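Local coordinates for protein putative S41 protease (Bacteroides fragilis NCTC 9343, PDB 3K50) that is of unknown function but, as a member of peptidase family S41 with a PDZ domain, probably cleaves peptide bonds as a serine protease, at residues 134-139 against 163-168; 113-118 against 157-162; 290-295 against 315-320; 222-227 against 286-291. All blocks are in the same frame, centred on the assembly; numbering follows the deposited sequence.

Contact 1 (134-139 against 163-168); sequences STRQLQ and TTMPAS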
loop_
_atom_site.group_PDB
_atom_site.type_symbol
_atom_site.label_atom_id
_atom_site.label_comp_id
_atom_site.label_asym_id
_atom_site.label_seq_id
_atom_site.Cartn_x
_atom_site.Cartn_y
_atom_site.Cartn_z
ATOM N N SER A 134 -11.241 -15.445 -19.398
ATOM C CA SER A 134 -10.535 -15.984 -20.548
ATOM C C SER A 134 -9.868 -14.847 -21.326
ATOM O O SER A 134 -9.890 -13.688 -20.866
ATOM C CB SER A 134 -11.524 -16.757 -21.445
ATOM O OG SER A 134 -12.581 -15.887 -21.833
ATOM N N THR A 135 -9.240 -15.189 -22.465
ATOM C CA THR A 135 -8.615 -14.230 -23.343
ATOM C C THR A 135 -9.694 -13.260 -23.782
ATOM O O THR A 135 -10.826 -13.678 -23.973
ATOM C CB THR A 135 -8.000 -14.935 -24.554
ATOM O OG1 THR A 135 -6.967 -15.812 -24.088
ATOM C CG2 THR A 135 -7.406 -13.936 -25.528
ATOM N N ARG A 136 -9.367 -11.973 -23.910
ATOM C CA ARG A 136 -10.340 -10.952 -24.300
ATOM C C ARG A 136 -9.759 -10.064 -25.362
ATOM O O ARG A 136 -8.543 -9.916 -25.476
ATOM C CB ARG A 136 -10.718 -10.022 -23.119
ATOM C CG ARG A 136 -11.029 -10.655 -21.769
ATOM C CD ARG A 136 -12.178 -11.626 -21.830
ATOM N NE ARG A 136 -13.312 -11.111 -22.610
ATOM C CZ ARG A 136 -14.304 -10.356 -22.123
ATOM N NH1 ARG A 136 -14.349 -10.009 -20.829
ATOM N NH2 ARG A 136 -15.280 -9.958 -22.941
ATOM N N GLN A 137 -10.641 -9.440 -26.122
ATOM C CA GLN A 137 -10.256 -8.454 -27.118
ATOM C C GLN A 137 -10.648 -7.120 -26.515
ATOM O O GLN A 137 -11.808 -6.942 -26.141
ATOM C CB GLN A 137 -10.971 -8.661 -28.447
ATOM C CG GLN A 137 -10.443 -9.841 -29.231
ATOM C CD GLN A 137 -8.954 -9.703 -29.534
ATOM O OE1 GLN A 137 -8.183 -10.643 -29.325
ATOM N NE2 GLN A 137 -8.536 -8.507 -29.976
ATOM N N LEU A 138 -9.701 -6.184 -26.453
ATOM C CA LEU A 138 -9.978 -4.895 -25.844
ATOM C C LEU A 138 -9.824 -3.719 -26.792
ATOM O O LEU A 138 -8.901 -3.706 -27.610
ATOM C CB LEU A 138 -9.000 -4.685 -24.672
ATOM C CG LEU A 138 -8.881 -5.766 -23.586
ATOM C CD1 LEU A 138 -7.888 -5.359 -22.463
ATOM C CD2 LEU A 138 -10.250 -6.167 -22.969
ATOM N N GLN A 139 -10.740 -2.755 -26.719
ATOM C CA GLN A 139 -10.538 -1.454 -27.363
ATOM C C GLN A 139 -9.941 -0.587 -26.242
ATOM O O GLN A 139 -10.471 -0.563 -25.154
ATOM C CB GLN A 139 -11.825 -0.833 -27.893
ATOM C CG GLN A 139 -11.606 0.509 -28.596
ATOM C CD GLN A 139 -12.875 1.077 -29.223
ATOM O OE1 GLN A 139 -13.861 1.330 -28.538
ATOM N NE2 GLN A 139 -12.837 1.296 -30.544
ATOM N N THR A 163 -6.079 -4.477 -28.440
ATOM C CA THR A 163 -5.119 -5.479 -28.088
ATOM C C THR A 163 -5.843 -6.709 -27.590
ATOM O O THR A 163 -7.057 -6.663 -27.245
ATOM C CB THR A 163 -4.164 -4.973 -26.997
ATOM O OG1 THR A 163 -3.149 -5.952 -26.785
ATOM C CG2 THR A 163 -4.918 -4.734 -25.695
ATOM N N THR A 164 -5.093 -7.813 -27.578
ATOM C CA THR A 164 -5.573 -9.098 -27.070
ATOM C C THR A 164 -4.949 -9.351 -25.720
ATOM O O THR A 164 -3.714 -9.337 -25.609
ATOM C CB THR A 164 -5.162 -10.230 -28.011
ATOM O OG1 THR A 164 -5.715 -9.939 -29.292
ATOM C CG2 THR A 164 -5.665 -11.588 -27.502
HETATM N N MSE A 165 -5.786 -9.566 -24.697
HETATM C CA MSE A 165 -5.309 -9.814 -23.349
HETATM C C MSE A 165 -5.445 -11.294 -23.038
HETATM O O MSE A 165 -6.539 -11.844 -23.119
HETATM C CB MSE A 165 -6.083 -9.011 -22.298
HETATM C CG MSE A 165 -5.441 -9.125 -20.959
HETATM SE SE MSE A 165 -6.092 -7.854 -19.711
HETATM C CE MSE A 165 -7.976 -8.321 -19.746
ATOM N N PRO A 166 -4.342 -11.943 -22.634
ATOM C CA PRO A 166 -4.459 -13.378 -22.345
ATOM C C PRO A 166 -5.314 -13.663 -21.117
ATOM O O PRO A 166 -5.650 -12.730 -20.356
ATOM C CB PRO A 166 -3.001 -13.834 -22.119
ATOM C CG PRO A 166 -2.132 -12.676 -22.437
ATOM C CD PRO A 166 -2.980 -11.430 -22.435
ATOM N N ALA A 167 -5.667 -14.942 -20.927
ATOM C CA ALA A 167 -6.514 -15.360 -19.816
ATOM C C ALA A 167 -5.851 -15.056 -18.488
ATOM O O ALA A 167 -4.617 -15.080 -18.368
ATOM C CB ALA A 167 -6.879 -16.864 -19.916
ATOM N N SER A 168 -6.675 -14.753 -17.488
ATOM C CA SER A 168 -6.155 -14.490 -16.168
ATOM C C SER A 168 -5.391 -15.670 -15.575
ATOM O O SER A 168 -5.559 -16.800 -15.997
ATOM C CB SER A 168 -7.287 -14.113 -15.229
ATOM O OG SER A 168 -8.339 -15.038 -15.272
#
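Q137 and T164 face each other as a non-hydrogen-bonded antiparallel pair, and their side chains cross obliquely. The bend of Q137 at chi2 (-59°) brings CD back towards T164. T164 OG1 donates to Q137 OE1 at 2.6 Å. The hydroxyl lies in the amide plane and meets OE1 on a lone pair, with a C=O...donor angle of 113°. The T164 methyl lies between Q137 OE1 and the T135 methyl. CG2 of T135 and CG2 of T164 touch at 3.5 Å.

On the other face L138 and M165, a selenomethionine, make the apolar contact, flanked by R136 and T163, whose hydroxyl bonds to A106 O. L138 and M165 slant across each other. CD1 of L138 rests against CE of M165 at 4.0 Å, and CB and SE of M165 lie about equally near that methyl. Y74 and P102 also touch M165 on this side. The guanidinium of R136 leads away to N118 and to a salt bridge with E129.

Four backbone bonds tie the strands. R136 and M165 exchange two, each of 2.9 Å between N of one and O of the other. L138 and T163 exchange the next two. Next to the R136-M165 pair, T135 CA lies 3.2 Å from M165 O in a CA-H...O contact. L138 and M165 are buried, while Q137 and T164 lie nearer solvent. This is the open end of an antiparallel beta hairpin, strands 136-146 and 154-165, at the edge of a five-strand sheet.

Contact 2 (113-118 against 157-162); sequences WIMMMN and VVPIGE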
loop_
_atom_site.group_PDB
_atom_site.type_symbol
_atom_site.label_atom_id
_atom_site.label_comp_id
_atom_site.label_asym_id
_atom_site.label_seq_id
_atom_site.Cartn_x
_atom_site.Cartn_y
_atom_site.Cartn_z
ATOM N N TRP A 113 -6.965 3.452 -20.965
ATOM C CA TRP A 113 -8.362 3.271 -20.598
ATOM C C TRP A 113 -8.909 2.109 -21.397
ATOM O O TRP A 113 -8.670 2.053 -22.605
ATOM C CB TRP A 113 -9.184 4.482 -20.975
ATOM C CG TRP A 113 -8.845 5.765 -20.294
ATOM C CD1 TRP A 113 -7.758 6.530 -20.509
ATOM C CD2 TRP A 113 -9.665 6.484 -19.368
ATOM N NE1 TRP A 113 -7.819 7.678 -19.751
ATOM C CE2 TRP A 113 -8.982 7.672 -19.038
ATOM C CE3 TRP A 113 -10.893 6.226 -18.757
ATOM C CZ2 TRP A 113 -9.479 8.594 -18.122
ATOM C CZ3 TRP A 113 -11.406 7.163 -17.879
ATOM C CH2 TRP A 113 -10.686 8.342 -17.568
ATOM N N ILE A 114 -9.559 1.157 -20.734
ATOM C CA ILE A 114 -10.229 0.054 -21.423
ATOM C C ILE A 114 -11.638 0.570 -21.762
ATOM O O ILE A 114 -12.390 0.991 -20.871
ATOM C CB ILE A 114 -10.308 -1.207 -20.590
ATOM C CG1 ILE A 114 -8.926 -1.715 -20.187
ATOM C CG2 ILE A 114 -10.950 -2.331 -21.385
ATOM C CD1 ILE A 114 -9.000 -2.975 -19.275
HETATM N N MSE A 115 -11.987 0.556 -23.043
HETATM C CA MSE A 115 -13.270 1.110 -23.533
HETATM C C MSE A 115 -14.303 0.069 -23.986
HETATM O O MSE A 115 -15.512 0.341 -23.930
HETATM C CB MSE A 115 -13.024 2.068 -24.689
HETATM C CG MSE A 115 -12.102 3.202 -24.349
HETATM SE SE MSE A 115 -11.782 4.349 -25.838
HETATM C CE MSE A 115 -13.416 5.500 -25.786
HETATM N N MSE A 116 -13.826 -1.079 -24.487
HETATM C CA MSE A 116 -14.690 -2.199 -24.911
HETATM C C MSE A 116 -14.000 -3.512 -24.661
HETATM O O MSE A 116 -12.760 -3.572 -24.668
HETATM C CB MSE A 116 -14.950 -2.135 -26.398
HETATM C CG MSE A 116 -15.411 -0.791 -26.855
HETATM SE SE MSE A 116 -17.254 -0.450 -26.573
HETATM C CE MSE A 116 -17.579 -0.916 -28.445
HETATM N N MSE A 117 -14.799 -4.555 -24.412
HETATM C CA MSE A 117 -14.308 -5.925 -24.276
HETATM C C MSE A 117 -15.068 -6.785 -25.253
HETATM O O MSE A 117 -16.285 -6.927 -25.154
HETATM C CB MSE A 117 -14.502 -6.471 -22.876
HETATM C CG MSE A 117 -13.635 -5.843 -21.885
HETATM SE SE MSE A 117 -13.612 -6.810 -20.200
HETATM C CE MSE A 117 -15.501 -6.510 -19.595
ATOM N N ASN A 118 -14.350 -7.376 -26.193
ATOM C CA ASN A 118 -14.985 -8.207 -27.236
ATOM C C ASN A 118 -16.216 -7.551 -27.853
ATOM O O ASN A 118 -17.292 -8.158 -27.937
ATOM C CB ASN A 118 -15.307 -9.600 -26.693
ATOM C CG ASN A 118 -14.063 -10.454 -26.567
ATOM O OD1 ASN A 118 -13.461 -10.499 -25.507
ATOM N ND2 ASN A 118 -13.608 -11.057 -27.694
ATOM N N VAL A 157 -11.966 10.647 -23.406
ATOM C CA VAL A 157 -11.238 9.427 -23.689
ATOM C C VAL A 157 -11.461 9.093 -25.157
ATOM O O VAL A 157 -12.597 8.923 -25.579
ATOM C CB VAL A 157 -11.727 8.319 -22.781
ATOM C CG1 VAL A 157 -10.970 7.016 -23.029
ATOM C CG2 VAL A 157 -11.572 8.806 -21.336
ATOM N N VAL A 158 -10.385 9.053 -25.937
ATOM C CA VAL A 158 -10.480 8.779 -27.365
ATOM C C VAL A 158 -9.832 7.440 -27.709
ATOM O O VAL A 158 -8.757 7.111 -27.190
ATOM C CB VAL A 158 -9.843 9.914 -28.172
ATOM C CG1 VAL A 158 -10.543 11.250 -27.809
ATOM C CG2 VAL A 158 -8.360 10.031 -27.911
ATOM N N PRO A 159 -10.477 6.643 -28.582
ATOM C CA PRO A 159 -9.854 5.355 -28.872
ATOM C C PRO A 159 -8.550 5.517 -29.615
ATOM O O PRO A 159 -8.446 6.385 -30.457
ATOM C CB PRO A 159 -10.872 4.660 -29.789
ATOM C CG PRO A 159 -12.131 5.465 -29.665
ATOM C CD PRO A 159 -11.717 6.836 -29.356
ATOM N N ILE A 160 -7.565 4.712 -29.265
ATOM C CA ILE A 160 -6.285 4.726 -29.945
ATOM C C ILE A 160 -5.904 3.369 -30.551
ATOM O O ILE A 160 -4.907 3.294 -31.279
ATOM C CB ILE A 160 -5.135 5.148 -28.993
ATOM C CG1 ILE A 160 -4.991 4.138 -27.867
ATOM C CG2 ILE A 160 -5.394 6.556 -28.486
ATOM C CD1 ILE A 160 -3.675 4.267 -27.073
ATOM N N GLY A 161 -6.627 2.298 -30.203
ATOM C CA GLY A 161 -6.324 0.984 -30.746
ATOM C C GLY A 161 -6.987 -0.188 -30.058
ATOM O O GLY A 161 -7.983 -0.047 -29.345
ATOM N N GLU A 162 -6.444 -1.373 -30.332
ATOM C CA GLU A 162 -6.933 -2.632 -29.767
ATOM C C GLU A 162 -5.798 -3.589 -29.371
ATOM O O GLU A 162 -4.684 -3.516 -29.870
ATOM C CB GLU A 162 -7.816 -3.333 -30.779
ATOM C CG GLU A 162 -9.085 -2.545 -31.146
ATOM C CD GLU A 162 -9.826 -3.099 -32.371
ATOM O OE1 GLU A 162 -9.196 -3.712 -33.269
ATOM O OE2 GLU A 162 -11.057 -2.886 -32.434
#
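W113 and V157 meet through torsions that suit one another. In W113, CG lies anti to the carbonyl carbon. In V157, CG1 is anti to the backbone N (chi1 -179°), which leaves CG2 beside that N and directed at the indole. CG2 sits over the six-membered ring, 3.5 Å from its centroid and only 7° off the normal. This is a CH-pi contact over the face. The other methyl, CG1, reaches the root of the same side chain, 3.7 Å from W113 CG. V157 thus spans the aromatic group from CB to the benzene ring.

M115, a selenomethionine, extends to SE and then bends at its last torsion. It slides past V157 in the opposite direction. Its CE stops 3.5 Å from V157 O. The SE atom lies 3.7 Å from P159 CA and is also close to the proline ring, with P159 CG at 4.0 Å.

No hydrogen bond joins the two segments. Their strand axes stay 8.6 Å apart because strand 136-146 runs between them in the sheet. The two strands are inclined at 76°. Y81 also meets W113 edge to face, and N91 touches W113, M115 and V157. M115 and M116 both face Q139, forming a classic beta bulge. The contact joins next-but-one strands of the antiparallel five-strand sheet in the PDZ-like domain.

Contact 3 (290-295 against 315-320); sequences LSTVYV and YMKVVL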
loop_
_atom_site.group_PDB
_atom_site.type_symbol
_atom_site.label_atom_id
_atom_site.label_comp_id
_atom_site.label_asym_id
_atom_site.label_seq_id
_atom_site.Cartn_x
_atom_site.Cartn_y
_atom_site.Cartn_z
ATOM N N LEU A 290 20.171 11.195 3.449
ATOM C CA LEU A 290 19.304 12.282 3.041
ATOM C C LEU A 290 18.832 13.098 4.220
ATOM O O LEU A 290 18.721 12.593 5.315
ATOM C CB LEU A 290 18.062 11.726 2.333
ATOM C CG LEU A 290 18.197 10.908 1.055
ATOM C CD1 LEU A 290 16.948 10.018 1.002
ATOM C CD2 LEU A 290 18.394 11.815 -0.200
ATOM N N SER A 291 18.448 14.349 3.956
ATOM C CA SER A 291 17.907 15.283 4.987
ATOM C C SER A 291 16.390 15.573 4.822
ATOM O O SER A 291 15.735 16.008 5.753
ATOM C CB SER A 291 18.718 16.600 4.909
ATOM O OG SER A 291 18.599 17.178 3.579
ATOM N N THR A 292 15.876 15.326 3.620
ATOM C CA THR A 292 14.493 15.521 3.224
ATOM C C THR A 292 14.040 14.325 2.375
ATOM O O THR A 292 14.837 13.759 1.618
ATOM C CB THR A 292 14.350 16.791 2.370
ATOM O OG1 THR A 292 14.853 17.906 3.089
ATOM C CG2 THR A 292 12.858 17.067 2.002
ATOM N N VAL A 293 12.789 13.918 2.546
ATOM C CA VAL A 293 12.176 12.860 1.736
ATOM C C VAL A 293 10.735 13.334 1.384
ATOM O O VAL A 293 10.092 13.961 2.190
ATOM C CB VAL A 293 12.227 11.468 2.389
ATOM C CG1 VAL A 293 11.474 11.453 3.765
ATOM C CG2 VAL A 293 11.665 10.437 1.458
ATOM N N TYR A 294 10.331 13.161 0.133
ATOM C CA TYR A 294 8.957 13.458 -0.345
ATOM C C TYR A 294 8.283 12.080 -0.438
ATOM O O TYR A 294 8.824 11.128 -1.063
ATOM C CB TYR A 294 8.942 14.202 -1.682
ATOM C CG TYR A 294 9.650 15.539 -1.596
ATOM C CD1 TYR A 294 11.031 15.616 -1.622
ATOM C CD2 TYR A 294 8.935 16.727 -1.404
ATOM C CE1 TYR A 294 11.690 16.846 -1.511
ATOM C CE2 TYR A 294 9.597 17.953 -1.262
ATOM C CZ TYR A 294 10.968 17.994 -1.294
ATOM O OH TYR A 294 11.651 19.181 -1.154
ATOM N N VAL A 295 7.138 11.968 0.229
ATOM C CA VAL A 295 6.359 10.740 0.313
ATOM C C VAL A 295 4.995 10.998 -0.335
ATOM O O VAL A 295 4.296 11.959 0.016
ATOM C CB VAL A 295 6.236 10.241 1.777
ATOM C CG1 VAL A 295 5.391 8.913 1.839
ATOM C CG2 VAL A 295 7.629 10.007 2.383
ATOM N N TYR A 315 13.324 12.970 12.705
ATOM C CA TYR A 315 14.724 12.947 12.313
ATOM C C TYR A 315 15.105 13.618 10.996
ATOM O O TYR A 315 16.285 13.728 10.711
ATOM C CB TYR A 315 15.156 11.498 12.186
ATOM C CG TYR A 315 15.266 10.804 13.491
ATOM C CD1 TYR A 315 16.345 11.056 14.324
ATOM C CD2 TYR A 315 14.291 9.884 13.918
ATOM C CE1 TYR A 315 16.461 10.417 15.562
ATOM C CE2 TYR A 315 14.393 9.256 15.183
ATOM C CZ TYR A 315 15.505 9.503 15.965
ATOM O OH TYR A 315 15.662 8.885 17.169
HETATM N N MSE A 316 14.117 13.953 10.183
HETATM C CA MSE A 316 14.357 14.520 8.875
HETATM C C MSE A 316 13.071 15.248 8.451
HETATM O O MSE A 316 12.028 15.155 9.143
HETATM C CB MSE A 316 14.839 13.418 7.882
HETATM C CG MSE A 316 13.888 12.361 7.550
HETATM SE SE MSE A 316 14.600 10.854 6.505
HETATM C CE MSE A 316 15.339 11.560 4.742
ATOM N N LYS A 317 13.196 16.054 7.389
ATOM C CA LYS A 317 12.080 16.772 6.802
ATOM C C LYS A 317 11.351 15.813 5.869
ATOM O O LYS A 317 11.920 15.284 4.850
ATOM C CB LYS A 317 12.567 18.026 6.025
ATOM C CG LYS A 317 11.406 18.880 5.431
ATOM C CD LYS A 317 11.973 20.133 4.692
ATOM C CE LYS A 317 10.922 20.998 3.983
ATOM N NZ LYS A 317 11.616 21.893 2.977
ATOM N N VAL A 318 10.108 15.547 6.215
ATOM C CA VAL A 318 9.264 14.610 5.494
ATOM C C VAL A 318 8.150 15.458 4.855
ATOM O O VAL A 318 7.439 16.144 5.563
ATOM C CB VAL A 318 8.651 13.561 6.450
ATOM C CG1 VAL A 318 7.741 12.601 5.681
ATOM C CG2 VAL A 318 9.717 12.786 7.133
ATOM N N VAL A 319 8.007 15.434 3.525
ATOM C CA VAL A 319 6.996 16.242 2.873
ATOM C C VAL A 319 6.024 15.288 2.260
ATOM O O VAL A 319 6.419 14.457 1.482
ATOM C CB VAL A 319 7.637 17.131 1.762
ATOM C CG1 VAL A 319 6.566 17.792 0.900
ATOM C CG2 VAL A 319 8.677 18.181 2.371
ATOM N N LEU A 320 4.757 15.423 2.613
ATOM C CA LEU A 320 3.684 14.575 2.166
ATOM C C LEU A 320 2.899 15.254 1.062
ATOM O O LEU A 320 2.458 16.365 1.235
ATOM C CB LEU A 320 2.755 14.225 3.319
ATOM C CG LEU A 320 3.388 13.532 4.533
ATOM C CD1 LEU A 320 2.300 13.243 5.564
ATOM C CD2 LEU A 320 4.163 12.267 4.104
HETATM O O HOH W 1 10.524 21.447 0.356
#
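Between S291-V295 and K317-L320 the backbones run parallel, and four hydrogen bonds join them. K317 N donates to S291 O, and its own O accepts from V293 N at 2.8 Å. V293 O then takes V319 N, and V319 O takes V295 N. The strand axes are 4.7 Å apart. CA-H...O contacts fill in between these bonds, the shortest being T292 CA to K317 O at 3.1 Å. The two strands belong to a beta-alpha-beta crossover, which runs from strand 292-297 through helix 304-312 to strand 317-322.

Van der Waals contacts occupy both faces. On one, Y294 and V319 lie side by side and point the same way. CB of V319 is 3.4 Å from CD2 of Y294 and approaches the ring obliquely. Helix 388-398 packs on the same tyrosine. K317 is extended throughout and runs beside T292, with its CB 3.7 Å from T292 OG1. On the opposite face V293 meets V318, and V295 CB touches L320 CD2 at 3.7 Å. M316, a selenomethionine, has CG between its backbone N and carbonyl carbon (chi1 65°). Its chain then bends at chi3, and CE reaches 3.6 Å from L290 CB. The same methyl also nears V293 CB.

One polar bridge joins the side chains. K317 NZ donates to a water at 2.9 Å, and that water also bonds to Y294 OH.

Backbone bonding thus sets the strand pair. Apolar side chains, among them Y294, V319 and M316, pack on both faces. The ammonium of K317 and the phenol of Y294 share one water.

Contact 4 (222-227 against 286-291); sequences GGVNEF and ANLNLS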
loop_
_atom_site.group_PDB
_atom_site.type_symbol
_atom_site.label_atom_id
_atom_site.label_comp_id
_atom_site.label_asym_id
_atom_site.label_seq_id
_atom_site.Cartn_x
_atom_site.Cartn_y
_atom_site.Cartn_z
ATOM N N GLY A 222 24.466 6.329 -8.205
ATOM C CA GLY A 222 24.032 7.481 -8.994
ATOM C C GLY A 222 24.127 8.840 -8.304
ATOM O O GLY A 222 23.797 9.868 -8.895
ATOM N N GLY A 223 24.488 8.850 -7.036
ATOM C CA GLY A 223 24.657 10.078 -6.311
ATOM C C GLY A 223 23.401 10.819 -5.939
ATOM O O GLY A 223 23.408 12.034 -5.753
ATOM N N VAL A 224 22.322 10.079 -5.778
ATOM C CA VAL A 224 21.050 10.674 -5.383
ATOM C C VAL A 224 21.202 11.542 -4.126
ATOM O O VAL A 224 21.867 11.153 -3.154
ATOM C CB VAL A 224 20.034 9.510 -5.185
ATOM C CG1 VAL A 224 18.954 9.883 -4.280
ATOM C CG2 VAL A 224 19.572 9.062 -6.560
ATOM N N ASN A 225 20.642 12.737 -4.175
ATOM C CA ASN A 225 20.658 13.686 -3.048
ATOM C C ASN A 225 19.255 14.225 -2.715
ATOM O O ASN A 225 19.116 15.035 -1.829
ATOM C CB ASN A 225 21.641 14.842 -3.282
ATOM C CG ASN A 225 21.563 15.406 -4.670
ATOM O OD1 ASN A 225 20.462 15.759 -5.164
ATOM N ND2 ASN A 225 22.740 15.506 -5.342
ATOM N N GLU A 226 18.233 13.763 -3.427
ATOM C CA GLU A 226 16.828 14.050 -3.091
ATOM C C GLU A 226 16.081 12.732 -3.321
ATOM O O GLU A 226 16.567 11.868 -4.040
ATOM C CB GLU A 226 16.185 15.176 -3.928
ATOM C CG GLU A 226 16.791 16.557 -3.775
ATOM C CD GLU A 226 16.523 17.309 -2.476
ATOM O OE1 GLU A 226 15.568 17.040 -1.707
ATOM O OE2 GLU A 226 17.252 18.287 -2.273
ATOM N N PHE A 227 14.895 12.589 -2.736
ATOM C CA PHE A 227 14.171 11.305 -2.832
ATOM C C PHE A 227 12.625 11.442 -2.774
ATOM O O PHE A 227 12.039 12.145 -1.941
ATOM C CB PHE A 227 14.690 10.357 -1.741
ATOM C CG PHE A 227 14.457 8.893 -2.011
ATOM C CD1 PHE A 227 13.213 8.306 -1.800
ATOM C CD2 PHE A 227 15.497 8.082 -2.414
ATOM C CE1 PHE A 227 13.004 6.962 -2.046
ATOM C CE2 PHE A 227 15.303 6.742 -2.640
ATOM C CZ PHE A 227 14.069 6.171 -2.479
ATOM N N ALA A 286 22.518 0.417 0.623
ATOM C CA ALA A 286 23.284 1.640 0.927
ATOM C C ALA A 286 22.420 2.634 1.664
ATOM O O ALA A 286 21.233 2.692 1.397
ATOM C CB ALA A 286 23.780 2.294 -0.393
ATOM N N ASN A 287 23.003 3.372 2.622
ATOM C CA ASN A 287 22.330 4.475 3.288
ATOM C C ASN A 287 22.573 5.699 2.401
ATOM O O ASN A 287 23.728 5.911 1.922
ATOM C CB ASN A 287 22.879 4.745 4.694
ATOM C CG ASN A 287 22.412 6.088 5.219
ATOM O OD1 ASN A 287 23.063 7.095 4.996
ATOM N ND2 ASN A 287 21.220 6.121 5.789
ATOM N N LEU A 288 21.538 6.521 2.199
ATOM C CA LEU A 288 21.662 7.635 1.239
ATOM C C LEU A 288 21.966 8.990 1.887
ATOM O O LEU A 288 22.220 9.983 1.185
ATOM C CB LEU A 288 20.430 7.704 0.308
ATOM C CG LEU A 288 20.142 6.452 -0.552
ATOM C CD1 LEU A 288 18.973 6.748 -1.532
ATOM C CD2 LEU A 288 21.339 5.923 -1.350
ATOM N N ASN A 289 22.018 9.010 3.218
ATOM C CA ASN A 289 22.314 10.193 3.950
ATOM C C ASN A 289 21.484 11.370 3.525
ATOM O O ASN A 289 22.031 12.449 3.282
ATOM C CB ASN A 289 23.795 10.528 3.810
ATOM C CG ASN A 289 24.263 11.638 4.753
ATOM O OD1 ASN A 289 23.767 11.844 5.847
ATOM N ND2 ASN A 289 25.212 12.361 4.298
ATOM N N LEU A 290 20.171 11.195 3.449
ATOM C CA LEU A 290 19.304 12.282 3.041
ATOM C C LEU A 290 18.832 13.098 4.220
ATOM O O LEU A 290 18.721 12.593 5.315
ATOM C CB LEU A 290 18.062 11.726 2.333
ATOM C CG LEU A 290 18.197 10.908 1.055
ATOM C CD1 LEU A 290 16.948 10.018 1.002
ATOM C CD2 LEU A 290 18.394 11.815 -0.200
ATOM N N SER A 291 18.448 14.349 3.956
ATOM C CA SER A 291 17.907 15.283 4.987
ATOM C C SER A 291 16.390 15.573 4.822
ATOM O O SER A 291 15.735 16.008 5.753
ATOM C CB SER A 291 18.718 16.600 4.909
ATOM O OG SER A 291 18.599 17.178 3.579
HETATM O O HOH W 2 22.642 12.405 -0.282
HETATM O O HOH W 3 17.955 15.622 1.198
#
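L290 points at N225-F227, where strand 226-230 begins, and its atoms can be followed outward. CB starts out towards the other segment. CG lies anti to the carbonyl carbon (chi1 -61°) and splits the chain into two methyls with different partners. CD1 goes to F227, 3.6 Å from its CB and 4.1 Å from its CG. The leucine and phenylalanine cross at about a right angle. CD2 goes to the backbone instead, 3.6 Å from N225 C and 3.8 Å from E226 N. The tip of L290 therefore straddles the start of strand 226-230.

L288 works on the outer part of the same ring. Its CD1 is 3.8 Å from F227 CD2 and equally close to CE2, coming in obliquely. That methyl also meets V224 CG1 at 4.2 Å. The two leucines thus share F227, one near its root and one farther out.

No direct hydrogen bond joins the segments, but two waters link them. One donates to V224 O and to L288 O, the latter at 2.9 Å. The other donates to N225 O and accepts from S291 N. Within the loop, N287 OD1 accepts from N289 N to form an Asx turn, with the donor above the amide plane.

G223 leaves helix 207-221 with positive phi in a Schellman motif, and the chain then enters strand 226-230. F216 and F219 of that helix meet F227, and both also touch L288. L249 of helix 239-249 touches F227 and L290. The loop 286-291 is thus packed between these two helices and the first residues of the strand.

The contacts fall into two pairs far apart in the chain. Contacts 1 and 2 lie in the antiparallel sheet of the PDZ-like domain, with centres 12 Å apart. Both use strand 154-165, and their segments alternate along the chain. Q137 O meets N118 N and Q139 O meets M115 N, so the two join directly. Later in the chain, contact 3 joins two strands of the mixed sheet, and contact 4 packs a loop against the start of its strand 226-230. Their centres are 11 Å apart, and they share L290 and S291. About 40 Å separates the centres of the two pairs. Each pair lies at a different sheet, consistent with distinct PDZ-like and protease-like domains.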